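Local coordinates for protein HTH-type transcriptional regulator cbl (Escherichia coli K12, PDB 2FYI) that is the cofactor-binding domain of a LysR-type transcription regulator that may act as an accessory regulator of the cys regulon in cysteine biosynthesis, at residues 15-20 with 63-68; 19-24 with 53-58. One frame throughout, in Å; residues are numbered along the deposited sequence.

Contact 1. Residues 15-20 with 63-68; sequences VLTIAT and EADIGI
Two neighbouring parallel strands meet here in the sheet of the lobe that holds both chain ends, where strand 14-20 runs beside the start of strand 66-69 and the loop before it. The short strand axes come within 4.8 Å and their directions differ by 22°. Ala19 bonds through both its backbone N and its backbone O: the N donates to Ile66 O at 2.9 Å, and the O accepts from Ile68 N. One step earlier the loop takes over. Thr17 O accepts two bonds, from Asp65 N at 2.8 Å and a weak one from Ile66 N, while Asp65, which points toward the strand, takes Thr17 N through OD2 at 2.7 Å, straight (178°), the donor standing above the carboxylate plane. Strand 14-20 pairs on its other edge with strand 43-49, the parallel order of the periplasmic-binding-protein-like fold of LysR effector domains. On one face the side chains of Ile18 and Ile68 cross obliquely, with Ile18 CG2 3.7 Å from Ile68 CD1, and Ile18 and Ile66 both touch Phe208 of helix 203-212. The reverse face brings Ala19 CB against Ala64 CB. Thr20 OG1, anti to the backbone N (chi1 -163°), donates to Ile68 O from above the carbonyl plane.

Contact 2. Residues 19-24 with 53-58; sequences ATTHTQ and QEIATL
Ile55 points from helix 52-61 at the place where strand 14-20 gives way to helix 22-27, and its two branches divide the work. CG1 lies anti to the carbonyl carbon (chi1 -53°) and the chain runs on extended (chi2 -167°), which carries CD1 to the backbone of Thr20, 3.6 Å from Thr20 C. The same methyl meets Thr21 CG2 at 3.9 Å, the side chains crossing at about a right angle. The shorter branch, CG2, sits 3.9 Å from Ala19 CB. One helical turn on, Leu58 CD1 also lies 3.9 Å from Ala19 CB, so two residues of one helix face touch the alanine. Helix 52-61 is the crossover between strands 43-49 and 66-69 in a parallel beta-alpha-beta unit and covers the sheet face carrying Ala19. Thr20 CB points away from the helix. Thr21, the N-cap of helix 22-27, holds OG1 between backbone N and carbonyl carbon (chi1 56°), which sets CG2 beside the N. Glu54 OE1 makes a salt bridge to Arg119 of the second subunit. No hydrogen bond crosses the two segments: methyl groups and a strand backbone already committed to its sheet meet, so helix 52-61 is held here by apolar packing.

How the contacts relate
The centres of contacts 1 and 2 lie about 8 Å apart, and both draw on strand 14-20 and share its last two residues, Ala19 and Thr20. Along the chain this strand and helix 22-27 come first, then helix 52-61, and directly after it strand 66-69. Contact 1 is thus made within the sheet, and contact 2 places a helix on the face that carries Ala19. The two also meet directly: Ile55 CG2 lies 3.7 Å from Gly67 CA, so one side chain packs on both adjacent strands. Strand 14-20, helix 52-61 and strand 66-69 therefore form one continuous layered unit in a single lobe of the LysR substrate-binding domain, with helix 22-27 leading off the C-terminal end of the strand.

Contact 1. Residues 15-20 with 63-68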
# COMPACT_ATOMS: atom_id res chain seq x y z
N VAL A 15 -5.12 -23.11 10.89
CA VAL A 15 -4.76 -21.78 10.47
C VAL A 15 -4.89 -21.69 8.96
O VAL A 15 -4.30 -22.48 8.23
CB VAL A 15 -3.33 -21.45 10.89
CG1 VAL A 15 -3.02 -20.00 10.57
CG2 VAL A 15 -3.12 -21.76 12.36
N LEU A 16 -5.66 -20.72 8.48
CA LEU A 16 -5.74 -20.48 7.05
C LEU A 16 -4.91 -19.25 6.73
O LEU A 16 -5.20 -18.17 7.22
CB LEU A 16 -7.19 -20.23 6.64
CG LEU A 16 -7.37 -19.79 5.20
CD1 LEU A 16 -6.94 -20.89 4.26
CD2 LEU A 16 -8.81 -19.45 4.97
N THR A 17 -3.89 -19.40 5.90
CA THR A 17 -3.10 -18.25 5.52
C THR A 17 -3.42 -17.82 4.08
O THR A 17 -3.27 -18.59 3.14
CB THR A 17 -1.59 -18.50 5.70
OG1 THR A 17 -1.31 -18.72 7.08
CG2 THR A 17 -0.79 -17.30 5.25
N ILE A 18 -3.87 -16.57 3.92
CA ILE A 18 -4.17 -16.02 2.61
C ILE A 18 -3.18 -14.92 2.28
O ILE A 18 -2.94 -14.05 3.11
CB ILE A 18 -5.55 -15.42 2.58
CG1 ILE A 18 -6.57 -16.56 2.60
CG2 ILE A 18 -5.72 -14.47 1.37
CD1 ILE A 18 -7.94 -16.14 3.10
N ALA A 19 -2.62 -14.96 1.08
CA ALA A 19 -1.71 -13.93 0.65
C ALA A 19 -2.40 -13.14 -0.44
O ALA A 19 -3.02 -13.71 -1.36
CB ALA A 19 -0.42 -14.53 0.16
N THR A 20 -2.33 -11.83 -0.34
CA THR A 20 -3.06 -11.00 -1.26
C THR A 20 -2.51 -9.59 -1.45
O THR A 20 -1.56 -9.17 -0.79
CB THR A 20 -4.50 -10.93 -0.81
OG1 THR A 20 -5.28 -10.46 -1.90
CG2 THR A 20 -4.67 -10.01 0.39
N GLU A 63 4.14 -21.27 2.30
CA GLU A 63 3.97 -20.21 3.30
C GLU A 63 2.57 -19.61 3.31
O GLU A 63 2.21 -18.92 4.27
CB GLU A 63 4.94 -19.07 3.07
CG GLU A 63 6.38 -19.42 3.18
CD GLU A 63 6.68 -20.07 4.50
OE1 GLU A 63 6.03 -19.72 5.51
OE2 GLU A 63 7.56 -20.96 4.54
N ALA A 64 1.81 -19.80 2.22
CA ALA A 64 0.43 -19.39 2.17
C ALA A 64 -0.39 -20.50 1.56
O ALA A 64 0.10 -21.23 0.72
CB ALA A 64 0.29 -18.14 1.36
N ASP A 65 -1.64 -20.61 1.98
CA ASP A 65 -2.54 -21.60 1.45
C ASP A 65 -3.21 -21.13 0.13
O ASP A 65 -3.21 -21.86 -0.84
CB ASP A 65 -3.57 -21.96 2.53
CG ASP A 65 -2.90 -22.35 3.91
OD1 ASP A 65 -1.98 -23.20 3.94
OD2 ASP A 65 -3.32 -21.83 4.99
N ILE A 66 -3.74 -19.90 0.11
CA ILE A 66 -4.41 -19.33 -1.07
C ILE A 66 -3.77 -18.00 -1.47
O ILE A 66 -3.48 -17.18 -0.60
CB ILE A 66 -5.89 -19.05 -0.76
CG1 ILE A 66 -6.56 -20.31 -0.24
CG2 ILE A 66 -6.62 -18.61 -1.99
CD1 ILE A 66 -7.83 -20.03 0.44
N GLY A 67 -3.57 -17.79 -2.77
CA GLY A 67 -3.04 -16.53 -3.26
C GLY A 67 -4.12 -15.81 -4.04
O GLY A 67 -4.85 -16.44 -4.81
N ILE A 68 -4.25 -14.50 -3.83
CA ILE A 68 -5.27 -13.73 -4.55
C ILE A 68 -4.71 -12.46 -5.13
O ILE A 68 -4.24 -11.57 -4.39
CB ILE A 68 -6.45 -13.36 -3.64
CG1 ILE A 68 -7.15 -14.64 -3.15
CG2 ILE A 68 -7.41 -12.47 -4.38
CD1 ILE A 68 -7.71 -14.53 -1.73

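Contact 2. Residues 19-24 with 53-58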
# COMPACT_ATOMS: atom_id res chain seq x y z
N ALA A 19 -2.62 -14.96 1.08
CA ALA A 19 -1.71 -13.93 0.65
C ALA A 19 -2.40 -13.14 -0.44
O ALA A 19 -3.02 -13.71 -1.36
CB ALA A 19 -0.42 -14.53 0.16
N THR A 20 -2.33 -11.83 -0.34
CA THR A 20 -3.06 -11.00 -1.26
C THR A 20 -2.51 -9.59 -1.45
O THR A 20 -1.56 -9.17 -0.79
CB THR A 20 -4.50 -10.93 -0.81
OG1 THR A 20 -5.28 -10.46 -1.90
CG2 THR A 20 -4.67 -10.01 0.39
N THR A 21 -3.10 -8.85 -2.37
CA THR A 21 -2.73 -7.46 -2.67
C THR A 21 -3.60 -6.45 -1.94
O THR A 21 -4.67 -6.80 -1.43
CB THR A 21 -2.91 -7.16 -4.17
OG1 THR A 21 -4.27 -7.46 -4.58
CG2 THR A 21 -1.97 -8.02 -4.97
N HIS A 22 -3.15 -5.20 -1.94
CA HIS A 22 -3.88 -4.11 -1.31
C HIS A 22 -5.29 -4.05 -1.84
O HIS A 22 -6.26 -3.90 -1.08
CB HIS A 22 -3.17 -2.80 -1.64
CG HIS A 22 -3.89 -1.58 -1.13
ND1 HIS A 22 -4.94 -1.00 -1.82
CD2 HIS A 22 -3.72 -0.86 -0.01
CE1 HIS A 22 -5.38 0.03 -1.13
NE2 HIS A 22 -4.66 0.14 -0.02
N THR A 23 -5.40 -4.19 -3.15
CA THR A 23 -6.70 -4.06 -3.79
C THR A 23 -7.75 -5.01 -3.20
O THR A 23 -8.83 -4.58 -2.82
CB THR A 23 -6.68 -4.29 -5.33
OG1 THR A 23 -5.59 -3.59 -5.95
CG2 THR A 23 -7.98 -3.83 -5.93
N GLN A 24 -7.46 -6.31 -3.15
CA GLN A 24 -8.50 -7.22 -2.68
C GLN A 24 -8.61 -7.14 -1.16
O GLN A 24 -9.70 -7.17 -0.63
CB GLN A 24 -8.33 -8.66 -3.20
CG GLN A 24 -7.20 -8.89 -4.23
CD GLN A 24 -7.44 -8.27 -5.62
OE1 GLN A 24 -8.48 -7.66 -5.90
NE2 GLN A 24 -6.45 -8.43 -6.50
N GLN A 53 4.17 -11.11 -7.31
CA GLN A 53 5.30 -12.02 -7.40
C GLN A 53 5.66 -12.67 -6.05
O GLN A 53 6.02 -13.86 -6.00
CB GLN A 53 6.48 -11.31 -8.05
CG GLN A 53 7.83 -11.84 -7.63
CD GLN A 53 8.96 -11.39 -8.59
OE1 GLN A 53 8.87 -10.32 -9.26
NE2 GLN A 53 10.03 -12.21 -8.67
N GLU A 54 5.55 -11.90 -4.97
CA GLU A 54 5.66 -12.43 -3.62
C GLU A 54 4.60 -13.48 -3.35
O GLU A 54 4.86 -14.51 -2.72
CB GLU A 54 5.41 -11.32 -2.62
CG GLU A 54 6.65 -10.81 -1.95
CD GLU A 54 6.59 -9.33 -1.65
OE1 GLU A 54 5.48 -8.74 -1.47
OE2 GLU A 54 7.69 -8.75 -1.61
N ILE A 55 3.39 -13.17 -3.79
CA ILE A 55 2.28 -14.03 -3.56
C ILE A 55 2.52 -15.36 -4.22
O ILE A 55 2.28 -16.42 -3.62
CB ILE A 55 1.03 -13.41 -4.12
CG1 ILE A 55 0.87 -12.00 -3.57
CG2 ILE A 55 -0.17 -14.26 -3.74
CD1 ILE A 55 -0.49 -11.38 -3.81
N ALA A 56 3.03 -15.33 -5.45
CA ALA A 56 3.35 -16.58 -6.14
C ALA A 56 4.42 -17.36 -5.39
O ALA A 56 4.32 -18.56 -5.23
CB ALA A 56 3.78 -16.30 -7.56
N THR A 57 5.45 -16.68 -4.91
CA THR A 57 6.49 -17.35 -4.18
C THR A 57 5.95 -17.98 -2.91
O THR A 57 6.27 -19.13 -2.61
CB THR A 57 7.57 -16.38 -3.82
OG1 THR A 57 8.19 -15.96 -5.03
CG2 THR A 57 8.61 -17.01 -2.95
N LEU A 58 5.12 -17.26 -2.17
CA LEU A 58 4.60 -17.80 -0.91
C LEU A 58 3.80 -19.05 -1.19
O LEU A 58 3.84 -20.00 -0.42
CB LEU A 58 3.75 -16.78 -0.16
CG LEU A 58 4.47 -15.53 0.35
CD1 LEU A 58 3.43 -14.52 0.70
CD2 LEU A 58 5.36 -15.80 1.54